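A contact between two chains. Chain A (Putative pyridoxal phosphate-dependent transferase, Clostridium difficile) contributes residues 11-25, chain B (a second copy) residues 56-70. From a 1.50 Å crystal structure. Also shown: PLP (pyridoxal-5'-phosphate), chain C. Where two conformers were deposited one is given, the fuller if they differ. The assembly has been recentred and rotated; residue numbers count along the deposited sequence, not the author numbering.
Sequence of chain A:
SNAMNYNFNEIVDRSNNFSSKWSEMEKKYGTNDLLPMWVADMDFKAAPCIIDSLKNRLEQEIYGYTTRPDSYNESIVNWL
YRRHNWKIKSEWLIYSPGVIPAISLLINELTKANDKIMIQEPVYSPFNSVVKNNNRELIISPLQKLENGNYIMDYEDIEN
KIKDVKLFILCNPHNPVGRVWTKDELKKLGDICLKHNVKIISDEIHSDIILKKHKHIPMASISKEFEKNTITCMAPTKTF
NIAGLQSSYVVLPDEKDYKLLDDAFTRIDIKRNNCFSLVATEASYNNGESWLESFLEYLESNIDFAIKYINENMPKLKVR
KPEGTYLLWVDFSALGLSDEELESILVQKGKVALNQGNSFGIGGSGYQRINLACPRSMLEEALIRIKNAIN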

ATOM      1  N   ILE A  11      20.926   4.218  22.961  1.00 29.82           N
ATOM      2  CA  ILE A  11      19.454   4.423  23.121  1.00 35.03           C
ATOM      3  C   ILE A  11      18.841   5.285  21.975  1.00 33.72           C
ATOM      4  O   ILE A  11      19.356   6.321  21.669  1.00 36.07           O
ATOM      5  N   VAL A  12      17.737   4.871  21.333  1.00 36.46           N
ATOM      6  CA  VAL A  12      17.091   5.757  20.334  1.00 38.94           C
ATOM      7  C   VAL A  12      15.610   5.865  20.729  1.00 38.77           C
ATOM      8  O   VAL A  12      14.800   4.974  20.468  1.00 42.63           O
ATOM      9  N   ASP A  13      15.289   6.942  21.419  1.00 42.83           N
ATOM     10  CA  ASP A  13      13.950   7.141  21.915  1.00 39.45           C
ATOM     11  C   ASP A  13      13.066   7.297  20.675  1.00 34.74           C
ATOM     12  O   ASP A  13      13.409   7.948  19.689  1.00 33.49           O
ATOM     13  N   ARG A  14      11.960   6.588  20.706  1.00 31.11           N
ATOM     14  CA  ARG A  14      11.040   6.616  19.585  1.00 26.64           C
ATOM     15  C   ARG A  14       9.725   7.257  19.954  1.00 28.47           C
ATOM     16  O   ARG A  14       8.749   7.141  19.214  1.00 26.39           O
ATOM     17  N   SER A  15       9.702   8.002  21.064  1.00 29.77           N
ATOM     18  CA  SER A  15       8.491   8.705  21.480  1.00 30.73           C
ATOM     19  C   SER A  15       7.997   9.697  20.409  1.00 28.06           C
ATOM     20  O   SER A  15       6.816  10.000  20.424  1.00 29.61           O
ATOM     21  N   ASN A  16       8.892  10.237  19.555  1.00 27.07           N
ATOM     22  CA  ASN A  16       8.641  11.201  18.471  0.50 27.18           C
ATOM     23  C   ASN A  16       8.502  10.584  17.061  1.00 25.68           C
ATOM     24  O   ASN A  16       8.366  11.298  16.064  1.00 26.29           O
ATOM     25  N   ASN A  17       8.651   9.267  17.000  1.00 23.19           N
ATOM     26  CA  ASN A  17       8.894   8.492  15.758  1.00 20.20           C
ATOM     27  C   ASN A  17       7.589   7.858  15.202  1.00 19.51           C
ATOM     28  O   ASN A  17       7.707   7.000  14.331  1.00 18.38           O
ATOM     29  N   PHE A  18       6.400   8.256  15.712  1.00 19.36           N
ATOM     30  CA  PHE A  18       5.146   7.786  15.132  1.00 19.47           C
ATOM     31  C   PHE A  18       5.130   6.260  15.087  1.00 18.67           C
ATOM     32  O   PHE A  18       4.706   5.615  14.106  1.00 18.24           O
ATOM     33  N   SER A  19       5.572   5.650  16.192  1.00 17.50           N
ATOM     34  CA  SER A  19       5.798   4.236  16.276  1.00 16.45           C
ATOM     35  C   SER A  19       4.612   3.551  16.946  1.00 16.17           C
ATOM     36  O   SER A  19       4.248   3.912  18.055  1.00 16.52           O
ATOM     37  N   SER A  20       3.998   2.593  16.269  1.00 15.78           N
ATOM     38  CA  SER A  20       2.913   1.839  16.907  1.00 16.56           C
ATOM     39  C   SER A  20       3.387   1.051  18.145  1.00 16.49           C
ATOM     40  O   SER A  20       2.705   1.018  19.146  1.00 16.33           O
ATOM     41  N   LYS A  21       4.617   0.541  18.080  1.00 16.51           N
ATOM     42  CA  LYS A  21       5.201  -0.160  19.219  1.00 16.25           C
ATOM     43  C   LYS A  21       5.207   0.724  20.495  1.00 17.12           C
ATOM     44  O   LYS A  21       4.888   0.263  21.605  1.00 17.86           O
ATOM     45  N   TRP A  22       5.585   1.975  20.326  1.00 18.30           N
ATOM     46  CA  TRP A  22       5.664   2.921  21.451  1.00 19.70           C
ATOM     47  C   TRP A  22       4.409   3.709  21.743  1.00 20.18           C
ATOM     48  O   TRP A  22       4.276   4.261  22.851  1.00 22.25           O
ATOM     49  N   SER A  23       3.468   3.760  20.796  1.00 19.95           N
ATOM     50  CA  SER A  23       2.310   4.657  20.828  1.00 22.16           C
ATOM     51  C   SER A  23       0.929   4.009  20.859  1.00 21.68           C
ATOM     52  O   SER A  23      -0.041   4.675  21.173  1.00 23.69           O
ATOM     53  N   GLU A  24       0.832   2.737  20.510  1.00 20.52           N
ATOM     54  CA  GLU A  24      -0.449   2.016  20.479  1.00 21.93           C
ATOM     55  C   GLU A  24      -0.655   1.002  21.613  1.00 24.82           C
ATOM     56  O   GLU A  24      -1.544   0.145  21.559  1.00 26.34           O
ATOM     57  N   MET A  25       0.102   1.114  22.692  1.00 24.67           N
ATOM     58  CA  MET A  25      -0.144   0.187  23.780  1.00 26.50           C
ATOM     59  C   MET A  25      -1.456   0.441  24.526  1.00 29.24           C
ATOM     60  O   MET A  25      -2.006  -0.501  25.090  1.00 29.87           O
TER
ATOM     61  N   ASN B  56      12.745  15.743   8.234  1.00 19.57           N
ATOM     62  CA  ASN B  56      12.656  15.551   9.659  1.00 20.85           C
ATOM     63  C   ASN B  56      12.352  14.092   9.977  1.00 19.79           C
ATOM     64  O   ASN B  56      12.980  13.499  10.848  1.00 20.54           O
ATOM     65  N   ARG B  57      11.455  13.485   9.209  1.00 17.86           N
ATOM     66  CA  ARG B  57      11.163  12.115   9.501  1.00 16.97           C
ATOM     67  C   ARG B  57      12.332  11.190   9.165  1.00 16.58           C
ATOM     68  O   ARG B  57      12.590  10.191   9.884  1.00 16.79           O
ATOM     69  N   LEU B  58      12.953  11.411   8.013  1.00 16.43           N
ATOM     70  CA  LEU B  58      14.099  10.622   7.632  1.00 17.87           C
ATOM     71  C   LEU B  58      15.171  10.599   8.716  1.00 18.38           C
ATOM     72  O   LEU B  58      15.718   9.542   9.080  1.00 17.73           O
ATOM     73  N   GLU B  59      15.472  11.810   9.230  1.00 19.39           N
ATOM     74  CA  GLU B  59      16.580  12.019  10.195  1.00 22.33           C
ATOM     75  C   GLU B  59      16.349  11.360  11.574  1.00 21.55           C
ATOM     76  O   GLU B  59      17.253  11.249  12.373  1.00 21.22           O
ATOM     77  N   GLN B  60      15.142  10.870  11.799  1.00 19.66           N
ATOM     78  CA  GLN B  60      14.851   9.963  12.969  1.00 20.69           C
ATOM     79  C   GLN B  60      15.506   8.582  12.845  1.00 19.46           C
ATOM     80  O   GLN B  60      15.796   7.945  13.862  1.00 20.70           O
ATOM     81  N   GLU B  61      15.759   8.156  11.608  1.00 19.31           N
ATOM     82  CA  GLU B  61      16.526   6.969  11.262  1.00 19.67           C
ATOM     83  C   GLU B  61      15.960   5.605  11.681  1.00 18.78           C
ATOM     84  O   GLU B  61      16.693   4.593  11.582  1.00 18.03           O
ATOM     85  N   ILE B  62      14.678   5.533  12.098  1.00 17.09           N
ATOM     86  CA  ILE B  62      14.013   4.242  12.368  1.00 16.93           C
ATOM     87  C   ILE B  62      12.719   4.288  11.596  1.00 15.81           C
ATOM     88  O   ILE B  62      11.950   5.280  11.693  1.00 16.72           O
ATOM     89  N   TYR B  63      12.466   3.229  10.841  1.00 14.56           N
ATOM     90  CA  TYR B  63      11.364   3.217   9.907  1.00 14.71           C
ATOM     91  C   TYR B  63      10.482   1.988  10.144  1.00 14.19           C
ATOM     92  O   TYR B  63      10.259   1.174   9.238  1.00 14.58           O
ATOM     93  N   GLY B  64       9.988   1.832  11.366  1.00 14.07           N
ATOM     94  CA  GLY B  64       9.137   0.692  11.734  1.00 14.24           C
ATOM     95  C   GLY B  64       7.679   0.977  11.566  1.00 13.99           C
ATOM     96  O   GLY B  64       7.245   1.878  10.864  1.00 13.84           O
ATOM     97  N   TYR B  65       6.843   0.105  12.155  1.00 13.97           N
ATOM     98  CA  TYR B  65       5.426   0.274  11.976  1.00 14.52           C
ATOM     99  C   TYR B  65       4.861   1.562  12.477  1.00 15.05           C
ATOM    100  O   TYR B  65       5.194   2.006  13.589  1.00 17.33           O
ATOM    101  N   THR B  66       4.098   2.259  11.616  1.00 15.48           N
ATOM    102  CA  THR B  66       3.666   3.604  11.832  1.00 16.21           C
ATOM    103  C   THR B  66       2.257   3.746  12.360  1.00 15.97           C
ATOM    104  O   THR B  66       1.305   3.157  11.777  1.00 16.64           O
ATOM    105  N   THR B  67       2.125   4.477  13.479  1.00 16.56           N
ATOM    106  CA  THR B  67       0.866   4.849  14.029  1.00 17.28           C
ATOM    107  C   THR B  67       0.309   6.109  13.349  1.00 16.74           C
ATOM    108  O   THR B  67       1.041   6.947  12.792  1.00 18.59           O
ATOM    109  N   ARG B  68      -1.011   6.243  13.373  1.00 17.41           N
ATOM    110  CA  ARG B  68      -1.694   7.402  12.795  1.00 17.04           C
ATOM    111  C   ARG B  68      -2.174   8.287  13.939  1.00 17.96           C
ATOM    112  O   ARG B  68      -3.207   8.009  14.555  1.00 18.16           O
ATOM    113  N   PRO B  69      -1.421   9.330  14.266  1.00 18.42           N
ATOM    114  CA  PRO B  69      -1.811  10.207  15.371  1.00 19.02           C
ATOM    115  C   PRO B  69      -3.104  10.963  15.033  1.00 19.16           C
ATOM    116  O   PRO B  69      -3.404  11.161  13.861  1.00 18.22           O
ATOM    117  N   ASP B  70      -3.844  11.395  16.061  1.00 21.63           N
ATOM    118  CA  ASP B  70      -5.050  12.209  15.841  1.00 21.72           C
ATOM    119  C   ASP B  70      -4.827  13.379  14.892  1.00 19.70           C
ATOM    120  O   ASP B  70      -5.738  13.727  14.129  1.00 19.18           O
TER

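The two stretches bury 791 Å² between them, and the contact is organised around Phe A18, Thr B67 and Ile B62, the three residues that lose the most surface to the opposing stretch.

Phe A18 leaves its backbone sideways to chain B with chi1 m (-52°), and its ring lies against a mixed surface. CD1 is 4.1 Å from Pro B69 CG, which sits at the ring edge, while CD2 approaches Arg B57 CD at 3.9 Å. Its backbone is engaged too: Thr B67 N donates to Phe A18 O at 2.9 Å. Two residues on, Ser A20 N donates to Tyr B65 O at 3.0 Å. These two bonds flank Ser A19 and Thr B66, forming a single beta bridge.

Thr B67 points toward chain A with chi1 t, and its two branches meet different neighbours. OG1 donates to Glu A24 OE2 at 2.7 Å, with Glu A24 (chi1 m, chi2 t) itself directed toward chain B; CG2 packs on Ser A23 CB at 3.9 Å. Water 4 extends the polar end, donating to Glu A24 OE2 (2.8 Å) and accepting from Arg B68 N (3.0 Å).

At the other end, Ile B62 (chi1 m, chi2 t) also points in. Its CD1 meets Val A12 CG1 at 3.8 Å, and its CG2 covers one face of the Arg A14 guanidinium, 3.5 Å from NE. That NE donates to Asn A17 OD1 at 2.9 Å, which helps fix the amide of Asn A17 (chi1 t). The amide nitrogen can then use both protons across the interface: Asn A17 ND2 donates to Ile B62 O at 3.0 Å and to Gln B60 OE1 at 2.9 Å, both nearly linear. Gln B60 (chi1 m, chi2 t) points toward chain A and returns a weak bond from NE2 to Asn A16 O at 3.0 Å. Ile B62 O also accepts from Arg B57 NH1 and NH2, each at 2.9 Å. Asn A17 ND2 lies over one face of that guanidinium, 3.3 Å from Arg B57 NH1, but both are donors and no bond forms.

Gly B64 leaves room for Arg A14: a CB here would fall 2.7 Å from Arg A14 NH2, a clash. Water 1 accepts from Arg A14 NH2 (3.0 Å) and Gly B64 N (2.9 Å), while water 3 accepts from Ser A19 OG (2.6 Å) and donates to Tyr B65 O (2.7 Å). Tyr B65 (chi1 m) leaves its backbone sideways, its CB 3.2 Å from Ser A20 OG, and its OH donates to PLP O3P at 3.2 Å.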

ATOM      1  CB  ILE A  11      19.109   5.039  24.511  1.00 37.52           C
ATOM      2  CG1 ILE A  11      19.917   6.315  24.785  1.00 40.10           C
ATOM      3  CG2 ILE A  11      19.403   4.013  25.599  1.00 40.98           C
ATOM      4  CD1 ILE A  11      19.304   7.276  25.807  1.00 45.73           C
ATOM      5  CB  VAL A  12      17.283   5.309  18.842  1.00 40.00           C
ATOM      6  CG1 VAL A  12      17.109   6.494  17.902  1.00 39.44           C
ATOM      7  CG2 VAL A  12      18.665   4.709  18.590  1.00 39.01           C
ATOM      8  CB  ASP A  13      13.892   8.354  22.859  1.00 44.11           C
ATOM      9  CG  ASP A  13      12.469   8.696  23.309  1.00 48.03           C
ATOM     10  OD1 ASP A  13      11.883   7.962  24.151  1.00 52.47           O
ATOM     11  OD2 ASP A  13      11.954   9.727  22.820  1.00 52.04           O
ATOM     12  CB  ARG A  14      10.820   5.213  19.095  1.00 23.64           C
ATOM     13  CG  ARG A  14      11.965   4.597  18.348  1.00 20.85           C
ATOM     14  CD  ARG A  14      11.659   3.149  18.084  1.00 19.76           C
ATOM     15  NE  ARG A  14      10.795   2.976  16.913  1.00 18.57           N
ATOM     16  CZ  ARG A  14      10.242   1.817  16.553  1.00 17.35           C
ATOM     17  NH1 ARG A  14      10.405   0.751  17.329  1.00 18.02           N
ATOM     18  NH2 ARG A  14       9.497   1.712  15.449  1.00 16.48           N
ATOM     19  CB  SER A  15       8.745   9.458  22.806  1.00 34.92           C
ATOM     20  OG  SER A  15       9.557  10.582  22.512  1.00 38.92           O
ATOM     21  CB  ASN A  16       9.798  12.241  18.415  0.50 29.10           C
ATOM     22  CG  ASN A  16      11.155  11.668  17.911  0.50 29.55           C
ATOM     23  OD1 ASN A  16      11.438  10.464  17.991  0.50 29.37           O
ATOM     24  ND2 ASN A  16      12.031  12.575  17.432  0.50 30.99           N
ATOM     25  CB  ASN A  17       9.983   7.444  16.140  1.00 19.51           C
ATOM     26  CG  ASN A  17      10.470   6.535  15.029  1.00 18.06           C
ATOM     27  OD1 ASN A  17      10.471   5.296  15.203  1.00 18.38           O
ATOM     28  ND2 ASN A  17      10.967   7.085  13.928  1.00 17.65           N
ATOM     29  CB  PHE A  18       4.964   8.353  13.696  1.00 20.96           C
ATOM     30  CG  PHE A  18       5.114   9.878  13.598  1.00 22.31           C
ATOM     31  CD1 PHE A  18       4.070  10.678  13.984  1.00 24.79           C
ATOM     32  CD2 PHE A  18       6.289  10.471  13.156  1.00 25.21           C
ATOM     33  CE1 PHE A  18       4.161  12.060  13.908  1.00 25.91           C
ATOM     34  CE2 PHE A  18       6.415  11.867  13.089  1.00 26.00           C
ATOM     35  CZ  PHE A  18       5.336  12.664  13.465  1.00 26.44           C
ATOM     36  CB  SER A  19       7.029   3.951  17.145  1.00 16.60           C
ATOM     37  OG  SER A  19       7.101   2.564  17.513  1.00 17.17           O
ATOM     38  CB  SER A  20       2.234   0.923  15.923  1.00 17.33           C
ATOM     39  OG  SER A  20       3.139  -0.003  15.387  1.00 19.49           O
ATOM     40  CB  LYS A  21       6.620  -0.615  18.873  1.00 17.70           C
ATOM     41  CG  LYS A  21       7.305  -1.483  19.933  1.00 17.80           C
ATOM     42  CD  LYS A  21       8.737  -1.827  19.435  1.00 18.58           C
ATOM     43  CE  LYS A  21       9.456  -2.878  20.273  1.00 19.12           C
ATOM     44  NZ  LYS A  21      10.828  -3.155  19.702  1.00 20.67           N
ATOM     45  CB  TRP A  22       6.830   3.872  21.201  1.00 19.85           C
ATOM     46  CG  TRP A  22       8.159   3.222  21.410  1.00 20.20           C
ATOM     47  CD1 TRP A  22       8.905   2.434  20.532  1.00 20.51           C
ATOM     48  CD2 TRP A  22       8.936   3.236  22.638  1.00 22.63           C
ATOM     49  NE1 TRP A  22      10.082   2.005  21.127  1.00 19.75           N
ATOM     50  CE2 TRP A  22      10.151   2.474  22.375  1.00 22.04           C
ATOM     51  CE3 TRP A  22       8.748   3.788  23.900  1.00 27.54           C
ATOM     52  CZ2 TRP A  22      11.121   2.297  23.336  1.00 24.16           C
ATOM     53  CZ3 TRP A  22       9.725   3.562  24.877  1.00 27.92           C
ATOM     54  CH2 TRP A  22      10.874   2.816  24.594  1.00 26.30           C
ATOM     55  CB  SER A  23       2.358   5.573  19.605  1.00 23.05           C
ATOM     56  OG  SER A  23       3.511   6.379  19.729  1.00 27.21           O
ATOM     57  CB  GLU A  24      -0.626   1.293  19.123  1.00 22.55           C
ATOM     58  CG  GLU A  24      -0.954   2.270  18.046  1.00 23.06           C
ATOM     59  CD  GLU A  24      -1.190   1.674  16.645  1.00 23.40           C
ATOM     60  OE1 GLU A  24      -1.474   0.460  16.495  1.00 25.16           O
ATOM     61  OE2 GLU A  24      -1.108   2.467  15.688  1.00 22.13           O
ATOM     62  CB  MET A  25       1.039   0.175  24.751  1.00 25.34           C
ATOM     63  CG  MET A  25       2.242  -0.523  24.168  1.00 24.76           C
ATOM     64  SD  MET A  25       3.703  -0.394  25.161  1.00 22.96           S
ATOM     65  CE  MET A  25       4.091   1.343  24.962  1.00 22.64           C
TER
ATOM     66  CB  ASN B  56      11.588  16.471  10.253  1.00 22.43           C
ATOM     67  CG  ASN B  56      11.375  16.226  11.729  1.00 25.27           C
ATOM     68  OD1 ASN B  56      12.125  16.756  12.556  1.00 32.95           O
ATOM     69  ND2 ASN B  56      10.326  15.472  12.066  1.00 29.38           N
ATOM     70  CB  ARG B  57       9.883  11.628   8.763  1.00 15.93           C
ATOM     71  CG  ARG B  57       9.409  10.201   9.045  1.00 15.49           C
ATOM     72  CD  ARG B  57       9.073   9.931  10.508  1.00 15.64           C
ATOM     73  NE  ARG B  57       8.739   8.523  10.753  1.00 15.78           N
ATOM     74  CZ  ARG B  57       9.686   7.604  10.910  1.00 16.34           C
ATOM     75  NH1 ARG B  57      10.980   7.908  10.776  1.00 16.66           N
ATOM     76  NH2 ARG B  57       9.352   6.364  11.167  1.00 15.90           N
ATOM     77  CB  LEU B  58      14.673  11.175   6.324  1.00 18.97           C
ATOM     78  CG  LEU B  58      15.743  10.285   5.671  1.00 20.81           C
ATOM     79  CD1 LEU B  58      15.601  10.460   4.155  1.00 21.77           C
ATOM     80  CD2 LEU B  58      17.086  10.576   6.264  1.00 21.53           C
ATOM     81  CB  GLU B  59      16.891  13.503  10.310  1.00 25.17           C
ATOM     82  CG  GLU B  59      17.445  14.045   9.003  0.50 26.44           C
ATOM     83  CD  GLU B  59      17.752  15.519   9.046  0.50 28.52           C
ATOM     84  OE1 GLU B  59      17.421  16.173  10.055  0.50 30.83           O
ATOM     85  OE2 GLU B  59      18.344  16.005   8.059  0.50 30.74           O
ATOM     86  CB  GLN B  60      13.375   9.802  13.205  1.00 21.00           C
ATOM     87  CG  GLN B  60      12.702  11.129  13.563  1.00 21.68           C
ATOM     88  CD  GLN B  60      11.203  10.994  13.763  1.00 22.19           C
ATOM     89  OE1 GLN B  60      10.604   9.950  13.475  1.00 22.20           O
ATOM     90  NE2 GLN B  60      10.560  12.101  14.182  1.00 24.88           N
ATOM     91  CB  GLU B  61      17.980   7.154  11.765  1.00 23.39           C
ATOM     92  CG  GLU B  61      18.702   8.272  11.029  1.00 25.66           C
ATOM     93  CD  GLU B  61      20.117   8.595  11.517  1.00 31.02           C
ATOM     94  OE1 GLU B  61      20.390   8.552  12.737  1.00 34.85           O
ATOM     95  OE2 GLU B  61      20.940   9.036  10.661  1.00 36.99           O
ATOM     96  CB  ILE B  62      13.753   4.075  13.869  1.00 18.21           C
ATOM     97  CG1 ILE B  62      15.117   4.186  14.601  1.00 19.62           C
ATOM     98  CG2 ILE B  62      12.916   2.830  14.118  1.00 17.95           C
ATOM     99  CD1 ILE B  62      15.104   3.808  16.109  1.00 21.23           C
ATOM    100  CB  TYR B  63      11.873   3.304   8.442  1.00 14.46           C
ATOM    101  CG  TYR B  63      12.924   4.363   8.272  1.00 14.66           C
ATOM    102  CD1 TYR B  63      12.625   5.747   8.293  1.00 14.56           C
ATOM    103  CD2 TYR B  63      14.215   3.977   8.034  1.00 14.91           C
ATOM    104  CE1 TYR B  63      13.644   6.679   8.252  1.00 15.28           C
ATOM    105  CE2 TYR B  63      15.237   4.899   7.921  1.00 15.43           C
ATOM    106  CZ  TYR B  63      14.907   6.252   7.994  1.00 15.73           C
ATOM    107  OH  TYR B  63      15.900   7.197   7.942  1.00 16.21           O
ATOM    108  CB  TYR B  65       4.696  -0.882  12.710  1.00 14.42           C
ATOM    109  CG  TYR B  65       4.869  -2.265  12.089  1.00 14.91           C
ATOM    110  CD1 TYR B  65       4.259  -2.578  10.911  1.00 15.59           C
ATOM    111  CD2 TYR B  65       5.685  -3.210  12.679  1.00 16.02           C
ATOM    112  CE1 TYR B  65       4.387  -3.845  10.340  1.00 15.98           C
ATOM    113  CE2 TYR B  65       5.860  -4.483  12.091  1.00 17.22           C
ATOM    114  CZ  TYR B  65       5.206  -4.777  10.955  1.00 17.60           C
ATOM    115  OH  TYR B  65       5.378  -6.005  10.335  1.00 20.48           O
ATOM    116  CB  THR B  66       3.856   4.402  10.521  1.00 16.59           C
ATOM    117  OG1 THR B  66       5.227   4.238  10.095  1.00 18.70           O
ATOM    118  CG2 THR B  66       3.538   5.944  10.660  1.00 17.74           C
ATOM    119  CB  THR B  67       0.972   5.079  15.556  1.00 18.70           C
ATOM    120  OG1 THR B  67      -0.298   4.987  16.175  1.00 20.01           O
ATOM    121  CG2 THR B  67       1.583   6.452  15.908  1.00 18.89           C
ATOM    122  CB  ARG B  68      -2.881   6.910  11.909  1.00 16.55           C
ATOM    123  CG  ARG B  68      -3.533   8.035  11.112  1.00 16.91           C
ATOM    124  CD  ARG B  68      -4.669   7.598  10.182  1.00 16.09           C
ATOM    125  NE  ARG B  68      -4.111   6.713   9.187  1.00 15.00           N
ATOM    126  CZ  ARG B  68      -4.234   5.361   9.226  1.00 14.81           C
ATOM    127  NH1 ARG B  68      -4.994   4.782  10.122  1.00 16.25           N
ATOM    128  NH2 ARG B  68      -3.590   4.629   8.386  1.00 15.24           N
ATOM    129  CB  PRO B  69      -0.613  11.175  15.548  1.00 20.06           C
ATOM    130  CG  PRO B  69       0.055  11.181  14.227  1.00 20.01           C
ATOM    131  CD  PRO B  69      -0.304   9.884  13.488  1.00 18.87           C
ATOM    132  CB  ASP B  70      -5.601  12.739  17.168  1.00 24.21           C
ATOM    133  CG  ASP B  70      -6.184  11.611  18.038  1.00 27.75           C
ATOM    134  OD1 ASP B  70      -6.318  10.464  17.534  1.00 28.50           O
ATOM    135  OD2 ASP B  70      -6.493  11.858  19.222  1.00 31.99           O
TER
HETATM  136  N1  PLP C 401       4.564 -12.890   8.576  1.00 18.65           N
HETATM  137  C2  PLP C 401       5.130 -13.194   9.790  1.00 17.65           C
HETATM  138  C2A PLP C 401       5.393 -14.591  10.266  1.00 17.10           C
HETATM  139  C3  PLP C 401       5.531 -12.146  10.701  1.00 20.79           C
HETATM  140  O3  PLP C 401       6.056 -12.434  11.884  1.00 22.34           O
HETATM  141  C4  PLP C 401       5.325 -10.761  10.308  1.00 20.20           C
HETATM  142  C4A PLP C 401       5.669  -9.625  11.237  1.00 26.28           C
HETATM  143  C5  PLP C 401       4.729 -10.522   9.003  1.00 21.50           C
HETATM  144  C6  PLP C 401       4.358 -11.612   8.182  1.00 19.17           C
HETATM  145  C5A PLP C 401       4.544  -9.101   8.572  1.00 23.90           C
HETATM  146  O4P PLP C 401       3.517  -9.144   7.639  1.00 31.94           O
HETATM  147  P   PLP C 401       3.286  -7.785   6.789  1.00 33.76           P
HETATM  148  O1P PLP C 401       4.373  -7.795   5.772  1.00 22.43           O
HETATM  149  O2P PLP C 401       1.815  -8.044   6.271  1.00 26.52           O
HETATM  150  O3P PLP C 401       3.502  -6.661   7.849  1.00 30.25           O
HETATM  151  O   HOH W   1       9.269   3.785  13.349  1.00 15.78           O
HETATM  152  O   HOH W   2       6.988   5.072  12.191  1.00 18.18           O
HETATM  153  O   HOH W   3       6.383   0.760  15.716  1.00 17.85           O
HETATM  154  O   HOH W   4      -2.840   3.955  14.008  1.00 21.67           O